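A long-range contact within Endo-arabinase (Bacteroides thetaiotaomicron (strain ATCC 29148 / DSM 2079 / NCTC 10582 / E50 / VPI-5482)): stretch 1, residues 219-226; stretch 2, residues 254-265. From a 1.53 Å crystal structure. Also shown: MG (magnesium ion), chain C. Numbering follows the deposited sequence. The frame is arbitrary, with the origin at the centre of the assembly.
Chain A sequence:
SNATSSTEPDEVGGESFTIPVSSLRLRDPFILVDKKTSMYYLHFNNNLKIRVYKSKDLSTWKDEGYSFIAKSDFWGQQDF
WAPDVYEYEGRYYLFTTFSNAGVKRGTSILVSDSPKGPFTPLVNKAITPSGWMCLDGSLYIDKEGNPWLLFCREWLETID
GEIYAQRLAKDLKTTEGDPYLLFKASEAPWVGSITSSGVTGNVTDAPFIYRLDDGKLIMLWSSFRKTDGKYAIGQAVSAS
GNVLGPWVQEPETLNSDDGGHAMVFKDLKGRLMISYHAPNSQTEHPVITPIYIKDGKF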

HETATM    1  N   MSE A 219      -6.073  10.938   1.307  1.00 11.11           N
HETATM    2  CA  MSE A 219      -5.511   9.788   0.610  1.00 12.13           C
HETATM    3  C   MSE A 219      -4.141  10.129   0.087  1.00 10.29           C
HETATM    4  O   MSE A 219      -3.933  11.176  -0.529  1.00 12.37           O
ATOM      5  N   LEU A 220      -3.190   9.251   0.368  1.00  7.99           N
ATOM      6  CA  LEU A 220      -1.897   9.306  -0.294  1.00  9.63           C
ATOM      7  C   LEU A 220      -1.905   8.311  -1.442  1.00  8.54           C
ATOM      8  O   LEU A 220      -2.559   7.260  -1.377  1.00 10.50           O
ATOM      9  N   TRP A 221      -1.188   8.647  -2.505  1.00  8.10           N
ATOM     10  CA  TRP A 221      -1.025   7.740  -3.631  1.00  8.67           C
ATOM     11  C   TRP A 221       0.168   8.201  -4.444  1.00 10.16           C
ATOM     12  O   TRP A 221       0.674   9.302  -4.231  1.00 10.00           O
ATOM     13  N   SER A 222       0.627   7.365  -5.370  1.00  8.85           N
ATOM     14  CA  SER A 222       1.816   7.706  -6.146  1.00  8.66           C
ATOM     15  C   SER A 222       1.624   7.671  -7.652  1.00  7.65           C
ATOM     16  O   SER A 222       0.834   6.886  -8.186  1.00  9.45           O
ATOM     17  N   SER A 223       2.384   8.535  -8.320  1.00  8.87           N
ATOM     18  CA  SER A 223       2.459   8.598  -9.771  1.00  9.85           C
ATOM     19  C   SER A 223       3.752   9.303 -10.142  1.00 11.37           C
ATOM     20  O   SER A 223       4.603   9.531  -9.288  1.00 11.82           O
ATOM     21  N   PHE A 224       3.904   9.650 -11.415  1.00 10.70           N
ATOM     22  CA  PHE A 224       5.090  10.372 -11.871  1.00 10.74           C
ATOM     23  C   PHE A 224       4.763  11.835 -12.128  1.00 14.52           C
ATOM     24  O   PHE A 224       3.674  12.153 -12.599  1.00 14.15           O
ATOM     25  N   ARG A 225       5.710  12.719 -11.810  1.00 12.25           N
ATOM     26  CA  ARG A 225       5.519  14.167 -11.928  1.00 15.25           C
ATOM     27  C   ARG A 225       5.755  14.653 -13.341  1.00 14.85           C
ATOM     28  O   ARG A 225       6.702  14.217 -13.998  1.00 16.32           O
ATOM     29  N   LYS A 226       4.936  15.602 -13.784  1.00 12.84           N
ATOM     30  CA  LYS A 226       5.091  16.174 -15.118  1.00 13.74           C
ATOM     31  C   LYS A 226       6.315  17.075 -15.256  1.00 17.77           C
ATOM     32  O   LYS A 226       6.887  17.181 -16.343  1.00 20.15           O
ATOM     33  N   LEU A 254       4.192  15.744  -2.129  1.00 13.83           N
ATOM     34  CA  LEU A 254       4.786  15.866  -0.802  1.00 13.75           C
ATOM     35  C   LEU A 254       6.305  15.944  -0.884  1.00 17.38           C
ATOM     36  O   LEU A 254       6.952  16.506  -0.003  1.00 17.48           O
ATOM     37  N   ASN A 255       6.868  15.359  -1.939  1.00 14.72           N
ATOM     38  CA  ASN A 255       8.303  15.091  -1.987  1.00 13.81           C
ATOM     39  C   ASN A 255       8.910  15.326  -3.364  1.00 13.54           C
ATOM     40  O   ASN A 255       8.195  15.319  -4.372  1.00 14.59           O
ATOM     41  N   SER A 256      10.229  15.521  -3.400  1.00 14.36           N
ATOM     42  CA  SER A 256      10.961  15.719  -4.641  1.00 14.53           C
ATOM     43  C   SER A 256      12.169  14.805  -4.710  1.00 13.53           C
ATOM     44  O   SER A 256      13.115  15.073  -5.454  1.00 16.76           O
ATOM     45  N   ASP A 257      12.133  13.721  -3.942  1.00 12.96           N
ATOM     46  CA  ASP A 257      13.262  12.802  -3.880  1.00 14.02           C
ATOM     47  C   ASP A 257      13.099  11.524  -4.718  1.00 13.03           C
ATOM     48  O   ASP A 257      13.818  10.547  -4.496  1.00 13.85           O
ATOM     49  N   ASP A 258      12.176  11.550  -5.684  1.00 12.45           N
ATOM     50  CA  ASP A 258      11.932  10.409  -6.574  1.00 11.52           C
ATOM     51  C   ASP A 258      11.449   9.212  -5.764  1.00 12.90           C
ATOM     52  O   ASP A 258      11.692   8.065  -6.125  1.00 14.66           O
ATOM     53  N   GLY A 259      10.746   9.491  -4.671  1.00 12.44           N
ATOM     54  CA  GLY A 259      10.247   8.443  -3.803  1.00 10.73           C
ATOM     55  C   GLY A 259       8.744   8.274  -3.857  1.00  9.27           C
ATOM     56  O   GLY A 259       8.015   9.185  -4.251  1.00 10.59           O
ATOM     57  N   GLY A 260       8.254   7.111  -3.440  1.00  7.87           N
ATOM     58  CA  GLY A 260       6.815   6.908  -3.414  1.00  8.94           C
ATOM     59  C   GLY A 260       6.381   5.605  -2.781  1.00 10.24           C
ATOM     60  O   GLY A 260       7.169   4.922  -2.121  1.00  9.68           O
ATOM     61  N   HIS A 261       5.115   5.264  -3.012  1.00 10.01           N
ATOM     62  CA  HIS A 261       4.418   4.168  -2.338  1.00  9.25           C
ATOM     63  C   HIS A 261       4.491   4.331  -0.823  1.00  9.55           C
ATOM     64  O   HIS A 261       5.187   3.586  -0.113  1.00  8.79           O
ATOM     65  N   ALA A 262       3.754   5.326  -0.343  1.00 10.27           N
ATOM     66  CA  ALA A 262       3.805   5.744   1.051  1.00 10.15           C
ATOM     67  C   ALA A 262       2.607   5.262   1.841  1.00  9.10           C
ATOM     68  O   ALA A 262       1.512   5.070   1.300  1.00 12.29           O
HETATM   69  N   MSE A 263       2.826   5.073   3.136  1.00  7.93           N
HETATM   70  CA  MSE A 263       1.736   4.925   4.087  1.00 10.01           C
HETATM   71  C   MSE A 263       2.117   5.715   5.342  1.00 11.86           C
HETATM   72  O   MSE A 263       3.280   6.115   5.518  1.00 10.01           O
ATOM     73  N   VAL A 264       1.139   5.990   6.190  1.00  9.32           N
ATOM     74  CA  VAL A 264       1.403   6.675   7.447  1.00 10.65           C
ATOM     75  C   VAL A 264       0.949   5.819   8.621  1.00 12.08           C
ATOM     76  O   VAL A 264       0.037   4.985   8.504  1.00 12.89           O
ATOM     77  N   PHE A 265       1.613   6.016   9.750  1.00 10.25           N
ATOM     78  CA  PHE A 265       1.307   5.273  10.957  1.00 10.65           C
ATOM     79  C   PHE A 265       1.736   6.070  12.171  1.00 12.01           C
ATOM     80  O   PHE A 265       2.572   6.972  12.072  1.00 12.49           O
TER

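The hydroxyl of Ser 222 does the work of a backbone partner in this contact. The two strands run antiparallel (173°), yet the direct hydrogen bond between them here has a side-chain acceptor. Ser 222, chi1 m, points toward the second strand, and its OG accepts a hydrogen bond from His 261 N at 2.9 Å. Water 1 extends the link: it donates to Ser 222 OG (2.6 Å) and accepts from Ala 262 N (2.8 Å). Gly 260 leaves room for the hydroxyl. Its CA lies 3.5 Å from Ser 222 OG, and an ideal CB would clash with that oxygen at 2.8 Å.

The CA-to-CB bond of His 261 (chi1 t) points away from the first strand, and its NE2 binds the magnesium ion at 2.2 Å. Waters 2 to 5 are also ligands, with one more atom from elsewhere in the structure.

Leu 220 (m, t) supplies the apolar packing. It points toward the second stretch, and Ala 262 and Val 264 (chi1 m) point toward the first. Its CD1 lies 3.8 Å from Val 264 CG1 and 4.3 Å from Ala 262 CB. Its CD2 meets Leu 254 CD2 at 4.1 Å; Leu 254 (m, p) points sideways, but its end comes nearer.

Arg 225 (m, t, m) points toward the loop before the second strand. Its NH1 donates to Ser 256 OG at 2.9 Å, at the guanidinium edge. Within that loop, Asn 255 ND2 donates to Gly 259 O and Asp 257 OD1, both at 2.8 Å, bracing the turn.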

HETATM    1  CB  MSE A 219      -6.377   9.289  -0.545  1.00 13.07           C
HETATM    2  CG  MSE A 219      -5.799   8.000  -1.169  1.00 15.78           C
HETATM    3 SE   MSE A 219      -6.715   7.520  -2.751  0.58 18.83          SE
HETATM    4  CE  MSE A 219      -8.311   6.849  -1.876  1.00 18.92           C
ATOM      5  CB  LEU A 220      -0.773   8.955   0.680  1.00 10.37           C
ATOM      6  CG  LEU A 220      -0.649   9.881   1.890  1.00 11.58           C
ATOM      7  CD1 LEU A 220       0.488   9.389   2.778  1.00 15.53           C
ATOM      8  CD2 LEU A 220      -0.411  11.318   1.461  1.00 13.59           C
ATOM      9  CB  TRP A 221      -2.304   7.684  -4.481  1.00  9.08           C
ATOM     10  CG  TRP A 221      -2.699   8.982  -5.126  1.00  9.24           C
ATOM     11  CD1 TRP A 221      -3.238  10.077  -4.519  1.00 12.63           C
ATOM     12  CD2 TRP A 221      -2.614   9.293  -6.519  1.00  8.26           C
ATOM     13  NE1 TRP A 221      -3.479  11.066  -5.451  1.00 12.30           N
ATOM     14  CE2 TRP A 221      -3.104  10.603  -6.686  1.00  9.71           C
ATOM     15  CE3 TRP A 221      -2.163   8.588  -7.638  1.00  9.85           C
ATOM     16  CZ2 TRP A 221      -3.151  11.227  -7.942  1.00 12.04           C
ATOM     17  CZ3 TRP A 221      -2.209   9.205  -8.879  1.00 10.62           C
ATOM     18  CH2 TRP A 221      -2.705  10.509  -9.021  1.00 11.97           C
ATOM     19  CB  SER A 222       2.984   6.798  -5.771  1.00 10.88           C
ATOM     20  OG  SER A 222       3.513   7.166  -4.509  1.00 11.71           O
ATOM     21  CB  SER A 223       1.243   9.336 -10.345  1.00 11.38           C
ATOM     22  OG  SER A 223       1.099   9.072 -11.726  1.00 11.57           O
ATOM     23  CB  PHE A 224       5.675   9.692 -13.113  1.00 11.53           C
ATOM     24  CG  PHE A 224       6.237   8.337 -12.824  1.00 12.05           C
ATOM     25  CD1 PHE A 224       5.421   7.211 -12.845  1.00 13.98           C
ATOM     26  CD2 PHE A 224       7.568   8.196 -12.459  1.00 13.24           C
ATOM     27  CE1 PHE A 224       5.941   5.958 -12.542  1.00 15.05           C
ATOM     28  CE2 PHE A 224       8.094   6.948 -12.161  1.00 15.85           C
ATOM     29  CZ  PHE A 224       7.276   5.830 -12.201  1.00 15.08           C
ATOM     30  CB  ARG A 225       6.508  14.914 -11.029  1.00 17.66           C
ATOM     31  CG  ARG A 225       6.420  14.559  -9.577  1.00 24.21           C
ATOM     32  CD  ARG A 225       6.882  15.713  -8.704  1.00 24.27           C
ATOM     33  NE  ARG A 225       8.270  16.129  -8.911  1.00 20.03           N
ATOM     34  CZ  ARG A 225       8.907  16.940  -8.072  1.00 22.41           C
ATOM     35  NH1 ARG A 225       8.270  17.383  -6.996  1.00 22.18           N
ATOM     36  NH2 ARG A 225      10.165  17.298  -8.289  1.00 24.90           N
ATOM     37  CB  LYS A 226       3.825  16.918 -15.556  1.00 18.07           C
ATOM     38  CG  LYS A 226       3.547  18.208 -14.814  1.00 22.33           C
ATOM     39  CD  LYS A 226       2.201  18.783 -15.225  1.00 24.11           C
ATOM     40  CE  LYS A 226       1.979  20.147 -14.595  1.00 30.51           C
ATOM     41  NZ  LYS A 226       0.575  20.609 -14.773  1.00 31.48           N
ATOM     42  CB  LEU A 254       4.411  14.676   0.074  1.00 14.93           C
ATOM     43  CG  LEU A 254       3.125  14.716   0.896  1.00 20.93           C
ATOM     44  CD1 LEU A 254       1.909  14.880   0.024  1.00 25.51           C
ATOM     45  CD2 LEU A 254       3.018  13.459   1.730  1.00 17.37           C
ATOM     46  CB  ASN A 255       8.564  13.644  -1.554  1.00 12.42           C
ATOM     47  CG  ASN A 255       7.879  12.631  -2.459  1.00 15.08           C
ATOM     48  OD1 ASN A 255       6.758  12.852  -2.939  1.00 13.21           O
ATOM     49  ND2 ASN A 255       8.553  11.518  -2.707  1.00 12.51           N
ATOM     50  CB  SER A 256      11.414  17.171  -4.766  1.00 18.30           C
ATOM     51  OG  SER A 256      10.300  18.021  -4.970  1.00 24.74           O
ATOM     52  CB  ASP A 257      13.580  12.443  -2.421  1.00 13.39           C
ATOM     53  CG  ASP A 257      12.399  11.850  -1.688  1.00 14.02           C
ATOM     54  OD1 ASP A 257      11.357  11.605  -2.328  1.00 13.44           O
ATOM     55  OD2 ASP A 257      12.530  11.614  -0.463  1.00 15.95           O
ATOM     56  CB  ASP A 258      13.202  10.065  -7.383  1.00 12.95           C
ATOM     57  CG  ASP A 258      12.945   9.085  -8.516  1.00 15.70           C
ATOM     58  OD1 ASP A 258      11.920   9.232  -9.204  1.00 14.61           O
ATOM     59  OD2 ASP A 258      13.784   8.170  -8.730  1.00 14.27           O
ATOM     60  CB  HIS A 261       4.893   2.781  -2.788  1.00  9.49           C
ATOM     61  CG  HIS A 261       3.933   1.688  -2.426  1.00  8.40           C
ATOM     62  ND1 HIS A 261       3.256   0.951  -3.372  1.00  9.32           N
ATOM     63  CD2 HIS A 261       3.509   1.244  -1.223  1.00  9.83           C
ATOM     64  CE1 HIS A 261       2.467   0.082  -2.761  1.00 10.76           C
ATOM     65  NE2 HIS A 261       2.594   0.240  -1.460  1.00  9.96           N
ATOM     66  CB  ALA A 262       3.886   7.264   1.139  1.00 12.33           C
HETATM   67  CB  MSE A 263       1.440   3.444   4.388  1.00  9.51           C
HETATM   68  CG  MSE A 263       2.670   2.624   4.785  1.00 13.24           C
HETATM   69 SE   MSE A 263       3.191   2.784   6.661  0.64 12.07          SE
HETATM   70  CE  MSE A 263       1.637   1.909   7.442  1.00 13.69           C
ATOM     71  CB  VAL A 264       0.739   8.072   7.511  1.00 12.94           C
ATOM     72  CG1 VAL A 264       1.318   8.995   6.432  1.00 14.43           C
ATOM     73  CG2 VAL A 264      -0.762   7.957   7.356  1.00 15.33           C
ATOM     74  CB  PHE A 265       2.034   3.924  10.956  1.00 11.98           C
ATOM     75  CG  PHE A 265       3.545   4.034  10.999  1.00 11.31           C
ATOM     76  CD1 PHE A 265       4.234   3.971  12.208  1.00 12.97           C
ATOM     77  CD2 PHE A 265       4.275   4.177   9.825  1.00 11.33           C
ATOM     78  CE1 PHE A 265       5.630   4.064  12.250  1.00 12.25           C
ATOM     79  CE2 PHE A 265       5.664   4.280   9.855  1.00 10.60           C
ATOM     80  CZ  PHE A 265       6.345   4.213  11.060  1.00 11.60           C
TER
HETATM   81 MG    MG C 402       1.623  -0.932   0.133  1.00  6.93          MG
HETATM   82  O   HOH W   1       2.536   7.205  -2.049  1.00 16.67           O
HETATM   83  O   HOH W   2       2.065   0.634   1.490  1.00 11.70           O
HETATM   84  O   HOH W   3       3.443  -1.956   0.405  1.00 10.51           O
HETATM   85  O   HOH W   4      -0.299  -0.087   0.135  1.00 11.36           O
HETATM   86  O   HOH W   5       0.849  -2.265  -1.323  1.00 10.38           O